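Side-chain contacts in beta-1,3-glucosyltransferase (Paecilomyces sp. J18, PDB 5JVV), which is a fungal carbohydrate-active enzyme, probably of glycoside hydrolase family 16, with a beta-sandwich (jelly-roll) fold: residues K12-L15 with D16-F20; K46-S49 with S50-Y54; G56-H59 with T60-L63; D109-D113 with D114-D118; N124-S127 with Q128-V132. All coordinates share one frame; numbering follows the deposited sequence. Where two conformers were deposited one is given.

Interaction 1. Residues K12-L15 with D16-F20; sequences KDFL and DAFSF
F14 and F18 pack together where helix 11-16 gives way to strand 18-20, a helix-to-strand junction at one side of the beta sandwich. This is the tight part of the contact. F18 CE2 sits over one face of the F14 ring, toward its rim, and is 3.5 Å from F14 CE1. The rings are neither stacked nor edge-to-face, with planes 37° apart. F14 CG is anti to the backbone N (chi1 176°), which swings the ring forward along the chain. The F18 ring also turns an edge to the helix: its CD2 lies 3.1 Å from F14 O, with the oxygen in the ring plane. L75 and L294 touch both rings and help bury them. Further along, L15 CD2 meets the edge of the F20 ring at CZ, 4.2 Å away. That pair leans on V45 and R36.

The backbone is held by D16 N to K12 O at 2.8 Å, A17 N to F14 O at 2.9 Å and F18 N to L15 O at 3.3 Å. These bonds carry the chain from the helix into the strand.

The other side is looser. D13 and D16 are exposed here, with their carboxylates near each other but not touching. D16 OD1 forms a salt bridge with R36. One water joins the two acids, donating to D13 OD1 at 2.8 Å and to D16 OD2 at 2.6 Å.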
loop_
_atom_site.group_PDB
_atom_site.type_symbol
_atom_site.label_atom_id
_atom_site.label_comp_id
_atom_site.label_asym_id
_atom_site.label_seq_id
_atom_site.Cartn_x
_atom_site.Cartn_y
_atom_site.Cartn_z
ATOM N N LYS A 12 -11.540 2.525 16.435
ATOM C CA LYS A 12 -10.576 3.139 17.348
ATOM C C LYS A 12 -9.452 2.180 17.720
ATOM O O LYS A 12 -8.301 2.599 17.873
ATOM C CB LYS A 12 -11.278 3.624 18.618
ATOM C CG LYS A 12 -12.475 4.505 18.342
ATOM C CD LYS A 12 -13.216 4.882 19.619
ATOM C CE LYS A 12 -12.452 5.920 20.428
ATOM N NZ LYS A 12 -13.380 6.859 21.133
ATOM N N ASP A 13 -9.779 0.899 17.872
ATOM C CA ASP A 13 -8.774 -0.106 18.201
ATOM C C ASP A 13 -7.726 -0.207 17.104
ATOM O O ASP A 13 -6.543 -0.401 17.375
ATOM C CB ASP A 13 -9.421 -1.478 18.417
ATOM C CG ASP A 13 -10.296 -1.526 19.654
ATOM O OD1 ASP A 13 -10.142 -0.659 20.538
ATOM O OD2 ASP A 13 -11.131 -2.450 19.745
ATOM N N PHE A 14 -8.171 -0.072 15.858
ATOM C CA PHE A 14 -7.256 -0.055 14.730
ATOM C C PHE A 14 -6.316 1.139 14.879
ATOM O O PHE A 14 -5.100 0.981 14.849
ATOM C CB PHE A 14 -8.044 0.043 13.415
ATOM C CG PHE A 14 -7.177 0.168 12.189
ATOM C CD1 PHE A 14 -6.784 -0.959 11.476
ATOM C CD2 PHE A 14 -6.770 1.426 11.745
ATOM C CE1 PHE A 14 -5.995 -0.839 10.348
ATOM C CE2 PHE A 14 -5.978 1.555 10.627
ATOM C CZ PHE A 14 -5.599 0.424 9.917
ATOM N N LEU A 15 -6.874 2.334 15.033
ATOM C CA LEU A 15 -6.045 3.528 15.177
ATOM C C LEU A 15 -5.062 3.418 16.354
ATOM O O LEU A 15 -3.903 3.840 16.248
ATOM C CB LEU A 15 -6.925 4.772 15.324
ATOM C CG LEU A 15 -7.733 5.163 14.088
ATOM C CD1 LEU A 15 -8.698 6.292 14.416
ATOM C CD2 LEU A 15 -6.804 5.559 12.934
ATOM N N ASP A 16 -5.519 2.857 17.467
ATOM C CA ASP A 16 -4.665 2.707 18.643
ATOM C C ASP A 16 -3.512 1.733 18.419
ATOM O O ASP A 16 -2.548 1.733 19.179
ATOM C CB ASP A 16 -5.486 2.237 19.850
ATOM C CG ASP A 16 -6.407 3.310 20.393
ATOM O OD1 ASP A 16 -6.203 4.500 20.083
ATOM O OD2 ASP A 16 -7.331 2.962 21.155
ATOM N N ALA A 17 -3.612 0.901 17.383
ATOM C CA ALA A 17 -2.603 -0.129 17.116
ATOM C C ALA A 17 -1.509 0.334 16.163
ATOM O O ALA A 17 -0.655 -0.458 15.763
ATOM C CB ALA A 17 -3.270 -1.389 16.582
ATOM N N PHE A 18 -1.534 1.613 15.803
ATOM C CA PHE A 18 -0.525 2.175 14.909
ATOM C C PHE A 18 0.090 3.421 15.520
ATOM O O PHE A 18 -0.576 4.151 16.252
ATOM C CB PHE A 18 -1.143 2.534 13.545
ATOM C CG PHE A 18 -1.495 1.339 12.704
ATOM C CD1 PHE A 18 -0.635 0.915 11.701
ATOM C CD2 PHE A 18 -2.678 0.638 12.915
ATOM C CE1 PHE A 18 -0.941 -0.191 10.920
ATOM C CE2 PHE A 18 -2.991 -0.464 12.139
ATOM C CZ PHE A 18 -2.123 -0.880 11.139
ATOM N N SER A 19 1.361 3.656 15.233
ATOM C CA SER A 19 1.965 4.944 15.538
ATOM C C SER A 19 1.866 5.790 14.286
ATOM O O SER A 19 1.817 5.259 13.172
ATOM C CB SER A 19 3.428 4.775 15.945
ATOM O OG SER A 19 4.187 4.173 14.912
ATOM N N PHE A 20 1.826 7.107 14.463
ATOM C CA PHE A 20 1.749 8.019 13.335
ATOM C C PHE A 20 3.130 8.589 13.031
ATOM O O PHE A 20 3.704 9.328 13.840
ATOM C CB PHE A 20 0.755 9.147 13.614
ATOM C CG PHE A 20 -0.692 8.745 13.436
ATOM C CD1 PHE A 20 -1.524 9.476 12.598
ATOM C CD2 PHE A 20 -1.214 7.641 14.099
ATOM C CE1 PHE A 20 -2.861 9.116 12.434
ATOM C CE2 PHE A 20 -2.550 7.274 13.938
ATOM C CZ PHE A 20 -3.369 8.011 13.103
HETATM O O HOH W 1 -7.823 0.423 21.691
#

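Interaction 2. Residues K46-S49 with S50-Y54; sequences KVTS and SGSVY
K46 and Y54 are an antiparallel hydrogen-bonded pair, V47 and V53 the non-hydrogen-bonded pair beside it, and a type I turn from T48 to G51 joins the two strands. Y54 N bonds to K46 O at 2.9 Å in a nearly straight line. The return bond, K46 N to Y54 O, is longer at 3.3 Å.

On the K46 face, the lysine chain runs extended across the Y54 ring. Its CG lies between backbone N and carbonyl carbon (chi1 59°), directing the chain over the tyrosine. CE makes a CH-pi contact, 3.7 Å from Y54 CG. NZ stands over the ring centroid at 4.5 Å, only 2° off the normal, in a cation-pi contact. Y54 also stacks on Y288.

Nearer the turn, hydroxyls cluster. T48 OG1 is hydrogen-bonded to S52 OG at 2.7 Å and to S50 OG at 3.1 Å. S52 OG also bonds to E290 of strand 289-297. On the opposite face, V47 and V53 reach L15 of helix 11-16.

T48 N to S52 O (2.9 Å) and G51 N to T48 O (3.0 Å) close the end. With G51 at phi 97°, this is the type I turn plus G1 beta bulge of a beta hairpin.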
loop_
_atom_site.group_PDB
_atom_site.type_symbol
_atom_site.label_atom_id
_atom_site.label_comp_id
_atom_site.label_asym_id
_atom_site.label_seq_id
_atom_site.Cartn_x
_atom_site.Cartn_y
_atom_site.Cartn_z
ATOM N N LYS A 46 -10.571 9.777 10.874
ATOM C CA LYS A 46 -11.817 9.669 11.617
ATOM C C LYS A 46 -12.304 8.236 11.547
ATOM O O LYS A 46 -11.889 7.469 10.669
ATOM C CB LYS A 46 -12.875 10.605 11.030
ATOM C CG LYS A 46 -13.202 10.339 9.564
ATOM C CD LYS A 46 -14.039 11.470 8.958
ATOM C CE LYS A 46 -14.302 11.222 7.473
ATOM N NZ LYS A 46 -14.937 12.409 6.809
ATOM N N VAL A 47 -13.185 7.878 12.476
ATOM C CA VAL A 47 -13.907 6.612 12.384
ATOM C C VAL A 47 -15.269 6.975 11.825
ATOM O O VAL A 47 -15.912 7.924 12.293
ATOM C CB VAL A 47 -14.049 5.928 13.748
ATOM C CG1 VAL A 47 -14.925 4.683 13.632
ATOM C CG2 VAL A 47 -12.690 5.560 14.296
ATOM N N THR A 48 -15.693 6.268 10.785
ATOM C CA THR A 48 -16.948 6.602 10.132
ATOM C C THR A 48 -18.133 5.970 10.855
ATOM O O THR A 48 -17.967 5.131 11.751
ATOM C CB THR A 48 -16.982 6.149 8.664
ATOM O OG1 THR A 48 -17.190 4.728 8.604
ATOM C CG2 THR A 48 -15.682 6.518 7.936
ATOM N N SER A 49 -19.328 6.363 10.447
ATOM C CA SER A 49 -20.544 5.841 11.064
ATOM C C SER A 49 -20.757 4.349 10.789
ATOM O O SER A 49 -21.500 3.689 11.511
ATOM C CB SER A 49 -21.752 6.655 10.607
ATOM O OG SER A 49 -21.943 6.539 9.206
ATOM N N SER A 50 -20.113 3.815 9.754
ATOM C CA SER A 50 -20.213 2.384 9.475
ATOM C C SER A 50 -19.156 1.594 10.250
ATOM O O SER A 50 -19.129 0.359 10.204
ATOM C CB SER A 50 -20.071 2.114 7.981
ATOM O OG SER A 50 -18.725 2.290 7.577
ATOM N N GLY A 51 -18.287 2.301 10.967
ATOM C CA GLY A 51 -17.295 1.649 11.802
ATOM C C GLY A 51 -15.926 1.497 11.153
ATOM O O GLY A 51 -14.991 0.987 11.776
ATOM N N SER A 52 -15.796 1.948 9.909
ATOM C CA SER A 52 -14.519 1.869 9.208
ATOM C C SER A 52 -13.614 3.024 9.613
ATOM O O SER A 52 -14.063 3.987 10.242
ATOM C CB SER A 52 -14.752 1.922 7.706
ATOM O OG SER A 52 -15.404 3.134 7.380
ATOM N N VAL A 53 -12.341 2.919 9.249
ATOM C CA VAL A 53 -11.372 3.970 9.507
ATOM C C VAL A 53 -11.037 4.712 8.211
ATOM O O VAL A 53 -10.696 4.100 7.196
ATOM C CB VAL A 53 -10.087 3.391 10.136
ATOM C CG1 VAL A 53 -8.984 4.448 10.175
ATOM C CG2 VAL A 53 -10.376 2.867 11.535
ATOM N N TYR A 54 -11.146 6.034 8.262
ATOM C CA TYR A 54 -10.817 6.909 7.148
ATOM C C TYR A 54 -9.439 7.521 7.385
ATOM O O TYR A 54 -9.188 8.109 8.445
ATOM C CB TYR A 54 -11.882 8.015 7.049
ATOM C CG TYR A 54 -11.583 9.161 6.094
ATOM C CD1 TYR A 54 -12.178 9.212 4.834
ATOM C CD2 TYR A 54 -10.750 10.211 6.464
ATOM C CE1 TYR A 54 -11.923 10.255 3.961
ATOM C CE2 TYR A 54 -10.490 11.263 5.596
ATOM C CZ TYR A 54 -11.084 11.278 4.345
ATOM O OH TYR A 54 -10.832 12.319 3.472
#

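Interaction 3. Residues G56-H59 with T60-L63; sequences GVDH and TNTL
The D58 carboxylate and the N61 amide meet with their planes 83° apart, almost perpendicular. The amide presents its N-H in its own plane: N61 ND2 bonds to D58 OD2 at 2.9 Å, almost straight. On the acid side this donor comes from the syn side, tilted 27° out of the carboxylate plane. The H59 ring has a water over the centre of one face, 3.6 Å above its plane. T60 N approaches the same ring obliquely.

D58 OD1 takes two backbone N-H groups. T60 N bonds to it at 2.8 Å, nearly in line with the C-O bond. N61 N bonds to it at 2.9 Å from the syn side. The bond to T60 N makes this an Asx turn, and the bond to N61 N extends the grip by one residue. With CG anti to the backbone N (chi1 178°), the D58 carboxylate reaches forward to the N-H groups of T60 and N61. Three bonds therefore hold its two oxygens, and they fix its rotation. D58 is buried, while T60 and N61 are exposed.

The water over H59 accepts from H59 N at 2.9 Å and is hydrogen-bonded to T60 OG1 at 2.9 Å.

The turn lies in the loop between strands 53-55 and 70-77. R70 bonds to both D58 O and N61 O, and D58 pairs with K71 through the backbone. Beyond the turn, L63 bonds through its backbone to A278 of helix 269-279.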
loop_
_atom_site.group_PDB
_atom_site.type_symbol
_atom_site.label_atom_id
_atom_site.label_comp_id
_atom_site.label_asym_id
_atom_site.label_seq_id
_atom_site.Cartn_x
_atom_site.Cartn_y
_atom_site.Cartn_z
ATOM N N GLY A 56 -7.251 10.152 5.190
ATOM C CA GLY A 56 -7.292 10.995 4.012
ATOM C C GLY A 56 -6.209 12.051 4.019
ATOM O O GLY A 56 -5.274 11.997 4.824
ATOM N N VAL A 57 -6.342 13.011 3.117
ATOM C CA VAL A 57 -5.344 14.065 2.961
ATOM C C VAL A 57 -6.027 15.427 2.958
ATOM O O VAL A 57 -7.253 15.525 2.903
ATOM C CB VAL A 57 -4.522 13.883 1.655
ATOM C CG1 VAL A 57 -3.875 12.500 1.610
ATOM C CG2 VAL A 57 -5.395 14.113 0.414
ATOM N N ASP A 58 -5.237 16.493 3.024
ATOM C CA ASP A 58 -5.772 17.839 2.903
ATOM C C ASP A 58 -6.262 18.021 1.464
ATOM O O ASP A 58 -5.462 18.025 0.535
ATOM C CB ASP A 58 -4.641 18.832 3.220
ATOM C CG ASP A 58 -5.049 20.289 3.073
ATOM O OD1 ASP A 58 -6.035 20.611 2.379
ATOM O OD2 ASP A 58 -4.334 21.142 3.644
ATOM N N HIS A 59 -7.573 18.141 1.280
ATOM C CA HIS A 59 -8.137 18.390 -0.046
ATOM C C HIS A 59 -8.834 19.744 -0.094
ATOM O O HIS A 59 -9.766 19.957 -0.878
ATOM C CB HIS A 59 -9.099 17.266 -0.461
ATOM C CG HIS A 59 -10.198 16.998 0.524
ATOM N ND1 HIS A 59 -11.357 17.756 0.587
ATOM C CD2 HIS A 59 -10.327 16.051 1.482
ATOM C CE1 HIS A 59 -12.139 17.283 1.534
ATOM N NE2 HIS A 59 -11.540 16.245 2.097
ATOM N N THR A 60 -8.358 20.661 0.741
ATOM C CA THR A 60 -8.974 21.975 0.915
ATOM C C THR A 60 -8.047 23.122 0.523
ATOM O O THR A 60 -8.440 24.052 -0.195
ATOM C CB THR A 60 -9.378 22.157 2.393
ATOM O OG1 THR A 60 -10.401 21.205 2.722
ATOM C CG2 THR A 60 -9.905 23.558 2.645
ATOM N N ASN A 61 -6.808 23.053 0.999
ATOM C CA ASN A 61 -5.901 24.191 0.902
ATOM C C ASN A 61 -5.009 24.195 -0.327
ATOM O O ASN A 61 -4.522 23.152 -0.762
ATOM C CB ASN A 61 -5.031 24.267 2.160
ATOM C CG ASN A 61 -5.850 24.503 3.418
ATOM O OD1 ASN A 61 -6.445 25.570 3.596
ATOM N ND2 ASN A 61 -5.878 23.513 4.297
ATOM N N THR A 62 -4.789 25.391 -0.870
ATOM C CA THR A 62 -3.816 25.615 -1.934
ATOM C C THR A 62 -2.479 25.871 -1.250
ATOM O O THR A 62 -2.426 26.578 -0.241
ATOM C CB THR A 62 -4.239 26.830 -2.776
ATOM O OG1 THR A 62 -5.492 26.549 -3.428
ATOM C CG2 THR A 62 -3.189 27.178 -3.808
ATOM N N LEU A 63 -1.403 25.288 -1.779
ATOM C CA LEU A 63 -0.120 25.287 -1.085
ATOM C C LEU A 63 0.987 25.959 -1.874
ATOM O O LEU A 63 0.959 26.010 -3.108
ATOM C CB LEU A 63 0.312 23.847 -0.793
ATOM C CG LEU A 63 -0.713 22.973 -0.084
ATOM C CD1 LEU A 63 -0.219 21.547 -0.004
ATOM C CD2 LEU A 63 -0.978 23.536 1.316
HETATM O O HOH W 2 -9.182 18.781 3.623
#

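Interaction 4. Residues D109-D113 with D114-D118; sequences DTWPD and DGEID
The side-chain torsions of W111 and E116 turn their polar ends toward each other. W111 CG is anti to the backbone N (chi1 178°), which sends the indole forward past P112 toward E116. E116 CG lies between the backbone N and the carbonyl carbon (chi1 69°), and the rest of its chain is extended. W111 NE1 then donates to E116 OE2 at 2.9 Å. The bond is bent, with 136° at the hydrogen. The carboxylate oxygen lies at the edge of the indole but tilted from the ring plane, and the indole N-H comes in from above the carboxylate plane. P112, joined to W111 by a cis peptide bond, lays its CB over the centre of one indole face.

A type I turn from P112 to G115 carries the chain round, with G115 N bonded to P112 O at 3.0 Å. One water links this turn to the glutamate: it donates to P112 O at 2.8 Å and to E116 OE2 at 2.8 Å. E116 OE2 thus receives both the indole and a water.

A second water lies inside the loop. It donates to T110 O at 2.7 Å and to G115 O, and accepts from D114 N at 2.9 Å. At the start of the loop, T110 OG1 makes a weak hydrogen bond to D114 OD2 at 3.1 Å.

E116 begins an E-I-D-I-I-E run that matches the signature of glycoside hydrolase family 16. W105 of strand 100-107 touches both W111 and E116. The loop joins that strand to its antiparallel neighbour 116-121, which pairs on its other side with strand 130-134.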
loop_
_atom_site.group_PDB
_atom_site.type_symbol
_atom_site.label_atom_id
_atom_site.label_comp_id
_atom_site.label_asym_id
_atom_site.label_seq_id
_atom_site.Cartn_x
_atom_site.Cartn_y
_atom_site.Cartn_z
ATOM N N ASP A 109 13.108 -2.439 10.819
ATOM C CA ASP A 109 13.512 -1.285 11.621
ATOM C C ASP A 109 14.354 -0.283 10.838
ATOM O O ASP A 109 14.527 0.858 11.266
ATOM C CB ASP A 109 14.253 -1.735 12.881
ATOM C CG ASP A 109 13.366 -2.514 13.827
ATOM O OD1 ASP A 109 13.771 -3.617 14.250
ATOM O OD2 ASP A 109 12.261 -2.022 14.145
ATOM N N THR A 110 14.886 -0.710 9.699
ATOM C CA THR A 110 15.565 0.220 8.797
ATOM C C THR A 110 15.002 0.106 7.387
ATOM O O THR A 110 14.387 -0.906 7.030
ATOM C CB THR A 110 17.108 0.039 8.776
ATOM O OG1 THR A 110 17.450 -1.229 8.204
ATOM C CG2 THR A 110 17.677 0.134 10.177
ATOM N N TRP A 111 15.207 1.159 6.603
ATOM C CA TRP A 111 14.675 1.255 5.253
ATOM C C TRP A 111 15.619 2.135 4.447
ATOM O O TRP A 111 16.109 3.147 4.968
ATOM C CB TRP A 111 13.262 1.870 5.296
ATOM C CG TRP A 111 12.664 2.040 3.939
ATOM C CD1 TRP A 111 11.878 1.145 3.266
ATOM C CD2 TRP A 111 12.840 3.157 3.065
ATOM N NE1 TRP A 111 11.554 1.642 2.027
ATOM C CE2 TRP A 111 12.123 2.883 1.883
ATOM C CE3 TRP A 111 13.525 4.373 3.172
ATOM C CZ2 TRP A 111 12.078 3.779 0.810
ATOM C CZ3 TRP A 111 13.481 5.260 2.112
ATOM C CH2 TRP A 111 12.764 4.962 0.947
ATOM N N PRO A 112 15.866 1.791 3.165
ATOM C CA PRO A 112 15.272 0.692 2.392
ATOM C C PRO A 112 16.100 -0.584 2.394
ATOM O O PRO A 112 15.733 -1.573 1.748
ATOM C CB PRO A 112 15.278 1.256 0.972
ATOM C CG PRO A 112 16.542 2.065 0.922
ATOM C CD PRO A 112 16.617 2.719 2.293
ATOM N N ASP A 113 17.201 -0.581 3.129
ATOM C CA ASP A 113 18.218 -1.596 2.892
ATOM C C ASP A 113 18.049 -2.940 3.606
ATOM O O ASP A 113 18.922 -3.807 3.518
ATOM C CB ASP A 113 19.605 -0.978 3.090
ATOM C CG ASP A 113 19.863 0.150 2.103
ATOM O OD1 ASP A 113 20.056 -0.150 0.904
ATOM O OD2 ASP A 113 19.843 1.341 2.507
ATOM N N ASP A 114 16.925 -3.118 4.290
ATOM C CA ASP A 114 16.537 -4.440 4.786
ATOM C C ASP A 114 15.502 -5.076 3.868
ATOM O O ASP A 114 15.048 -6.205 4.109
ATOM C CB ASP A 114 15.969 -4.340 6.202
ATOM C CG ASP A 114 17.028 -4.515 7.266
ATOM O OD1 ASP A 114 18.154 -4.933 6.921
ATOM O OD2 ASP A 114 16.722 -4.246 8.447
ATOM N N GLY A 115 15.126 -4.347 2.822
ATOM C CA GLY A 115 14.079 -4.799 1.915
ATOM C C GLY A 115 12.696 -4.473 2.453
ATOM O O GLY A 115 12.559 -3.847 3.512
ATOM N N GLU A 116 11.665 -4.902 1.726
ATOM C CA GLU A 116 10.284 -4.593 2.098
ATOM C C GLU A 116 9.310 -5.430 1.280
ATOM O O GLU A 116 9.669 -5.980 0.229
ATOM C CB GLU A 116 9.989 -3.105 1.872
ATOM C CG GLU A 116 9.942 -2.703 0.408
ATOM C CD GLU A 116 9.968 -1.204 0.211
ATOM O OE1 GLU A 116 8.907 -0.593 -0.063
ATOM O OE2 GLU A 116 11.058 -0.616 0.337
ATOM N N ILE A 117 8.076 -5.531 1.774
ATOM C CA ILE A 117 7.000 -6.181 1.044
ATOM C C ILE A 117 5.948 -5.132 0.710
ATOM O O ILE A 117 5.357 -4.548 1.613
ATOM C CB ILE A 117 6.333 -7.285 1.887
ATOM C CG1 ILE A 117 7.354 -8.346 2.310
ATOM C CG2 ILE A 117 5.174 -7.926 1.124
ATOM C CD1 ILE A 117 6.888 -9.149 3.508
ATOM N N ASP A 118 5.725 -4.872 -0.573
ATOM C CA ASP A 118 4.729 -3.869 -0.963
ATOM C C ASP A 118 3.490 -4.589 -1.455
ATOM O O ASP A 118 3.516 -5.203 -2.526
ATOM C CB ASP A 118 5.273 -2.949 -2.066
ATOM C CG ASP A 118 6.563 -2.257 -1.668
ATOM O OD1 ASP A 118 6.707 -1.910 -0.483
ATOM O OD2 ASP A 118 7.436 -2.077 -2.536
HETATM O O HOH W 3 14.276 -1.849 4.522
HETATM O O HOH W 4 13.521 -2.024 0.134
#

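Interaction 5. Residues N124-S127 with Q128-V132; sequences NTQS and QNTMV
Q126 reaches its extended side chain forward to the backbone of Q128. Q126 NE2 donates to Q128 O at 2.8 Å, and the bond is close to straight at 161°. The donor lies in the carbonyl plane of Q128, and the acceptor lies close to the amide plane of Q126. The flat groups are therefore well matched for the bond. Q126 CG is anti to the backbone N (chi1 -171°) and the chain beyond is extended, which carries the amide past S127 to Q128 O. Along the way, CG passes 3.4 Å from Q128 O.

The other end of the amide is held too. Q126 OE1 accepts from V123 N, just before this segment. With both ends bonded, the orientation of the amide is fixed.

On the exposed side, one water bridges two side chains. It is hydrogen-bonded to S127 OG at 3.2 Å and donates to Q128 OE1 at 2.7 Å. The NE2 of Q128 is bound to G169 O, so that amide is also engaged at both ends.

A second shell positions the backbone: N129 OD1 takes E121 N, and N129 ND2 reaches I119 O. The loop lies in the connection between strands 116-121 and 130-134, with strand 165-168 pairing on the far side of 130-134.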
loop_
_atom_site.group_PDB
_atom_site.type_symbol
_atom_site.label_atom_id
_atom_site.label_comp_id
_atom_site.label_asym_id
_atom_site.label_seq_id
_atom_site.Cartn_x
_atom_site.Cartn_y
_atom_site.Cartn_z
ATOM N N ASN A 124 0.250 8.006 -9.299
ATOM C CA ASN A 124 -0.472 8.800 -10.277
ATOM C C ASN A 124 -1.751 8.105 -10.724
ATOM O O ASN A 124 -2.488 7.605 -9.881
ATOM C CB ASN A 124 0.480 9.154 -11.415
ATOM C CG ASN A 124 1.692 9.902 -10.907
ATOM O OD1 ASN A 124 1.558 10.813 -10.067
ATOM N ND2 ASN A 124 2.879 9.511 -11.362
ATOM N N THR A 125 -2.017 8.047 -12.023
ATOM C CA THR A 125 -3.296 7.524 -12.503
ATOM C C THR A 125 -3.285 6.025 -12.807
ATOM O O THR A 125 -4.123 5.533 -13.574
ATOM C CB THR A 125 -3.763 8.288 -13.743
ATOM O OG1 THR A 125 -2.746 8.196 -14.748
ATOM C CG2 THR A 125 -4.008 9.759 -13.406
ATOM N N GLN A 126 -2.350 5.306 -12.192
ATOM C CA GLN A 126 -2.264 3.852 -12.311
ATOM C C GLN A 126 -3.620 3.201 -12.038
ATOM O O GLN A 126 -4.377 3.673 -11.197
ATOM C CB GLN A 126 -1.244 3.360 -11.295
ATOM C CG GLN A 126 -0.859 1.916 -11.407
ATOM C CD GLN A 126 0.345 1.614 -10.557
ATOM O OE1 GLN A 126 1.288 2.418 -10.477
ATOM N NE2 GLN A 126 0.333 0.460 -9.914
ATOM N N SER A 127 -3.920 2.111 -12.745
ATOM C CA SER A 127 -5.224 1.463 -12.617
ATOM C C SER A 127 -5.156 0.017 -12.130
ATOM O O SER A 127 -6.182 -0.545 -11.721
ATOM C CB SER A 127 -5.979 1.523 -13.945
ATOM O OG SER A 127 -5.222 0.923 -14.973
ATOM N N GLN A 128 -3.976 -0.588 -12.195
ATOM C CA GLN A 128 -3.806 -1.966 -11.732
ATOM C C GLN A 128 -2.727 -1.993 -10.657
ATOM O O GLN A 128 -1.739 -1.274 -10.760
ATOM C CB GLN A 128 -3.443 -2.890 -12.907
ATOM C CG GLN A 128 -4.558 -3.021 -13.953
ATOM C CD GLN A 128 -4.149 -3.806 -15.194
ATOM O OE1 GLN A 128 -4.345 -3.346 -16.321
ATOM N NE2 GLN A 128 -3.601 -4.999 -14.995
ATOM N N ASN A 129 -2.908 -2.814 -9.628
ATOM C CA ASN A 129 -1.951 -2.846 -8.519
ATOM C C ASN A 129 -0.571 -3.318 -8.945
ATOM O O ASN A 129 -0.442 -4.121 -9.868
ATOM C CB ASN A 129 -2.468 -3.763 -7.407
ATOM C CG ASN A 129 -1.644 -3.668 -6.127
ATOM O OD1 ASN A 129 -1.084 -2.611 -5.808
ATOM N ND2 ASN A 129 -1.570 -4.768 -5.387
ATOM N N THR A 130 0.456 -2.796 -8.285
ATOM C CA THR A 130 1.790 -3.370 -8.444
ATOM C C THR A 130 2.287 -3.872 -7.107
ATOM O O THR A 130 2.482 -3.128 -6.152
ATOM C CB THR A 130 2.827 -2.423 -9.101
ATOM O OG1 THR A 130 2.859 -1.169 -8.411
ATOM C CG2 THR A 130 2.488 -2.190 -10.562
ATOM N N MET A 131 2.449 -5.188 -7.045
ATOM C CA MET A 131 2.986 -5.849 -5.860
ATOM C C MET A 131 4.485 -5.942 -6.060
ATOM O O MET A 131 4.942 -6.333 -7.135
ATOM C CB MET A 131 2.396 -7.257 -5.728
ATOM C CG MET A 131 0.876 -7.248 -5.493
ATOM S SD MET A 131 0.108 -8.837 -5.829
ATOM C CE MET A 131 0.139 -8.805 -7.626
ATOM N N VAL A 132 5.258 -5.573 -5.041
ATOM C CA VAL A 132 6.717 -5.543 -5.177
ATOM C C VAL A 132 7.376 -6.118 -3.930
ATOM O O VAL A 132 6.965 -5.799 -2.813
ATOM C CB VAL A 132 7.247 -4.094 -5.333
ATOM C CG1 VAL A 132 8.735 -4.101 -5.704
ATOM C CG2 VAL A 132 6.458 -3.320 -6.376
HETATM O O HOH W 5 -3.059 -0.945 -16.512
#

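How the interactions relate
All five contacts are local and in series along the chain, and none nests or crosses. Interaction 1 leads helix 11-16 into strand 18-20 of the mixed sheet. Interaction 2 closes the hairpin of strands 45-47 and 53-55 in the antiparallel sheet. These two touch: L15 and F14 pack on V53, and L15 on V47, tying the helix to the hairpin. Interaction 3 follows in the loop before strand 70-77, with H59 near the Y54 hydroxyl of interaction 2. Interaction 4 closes the loop into strand 116-121, and interaction 5 the loop into strand 130-134. Those strands are neighbours, with D118 N and V132 O 2.7 Å apart, a probable hydrogen bond. Interactions 1 and 5 lie on opposite sides of the chain's centre.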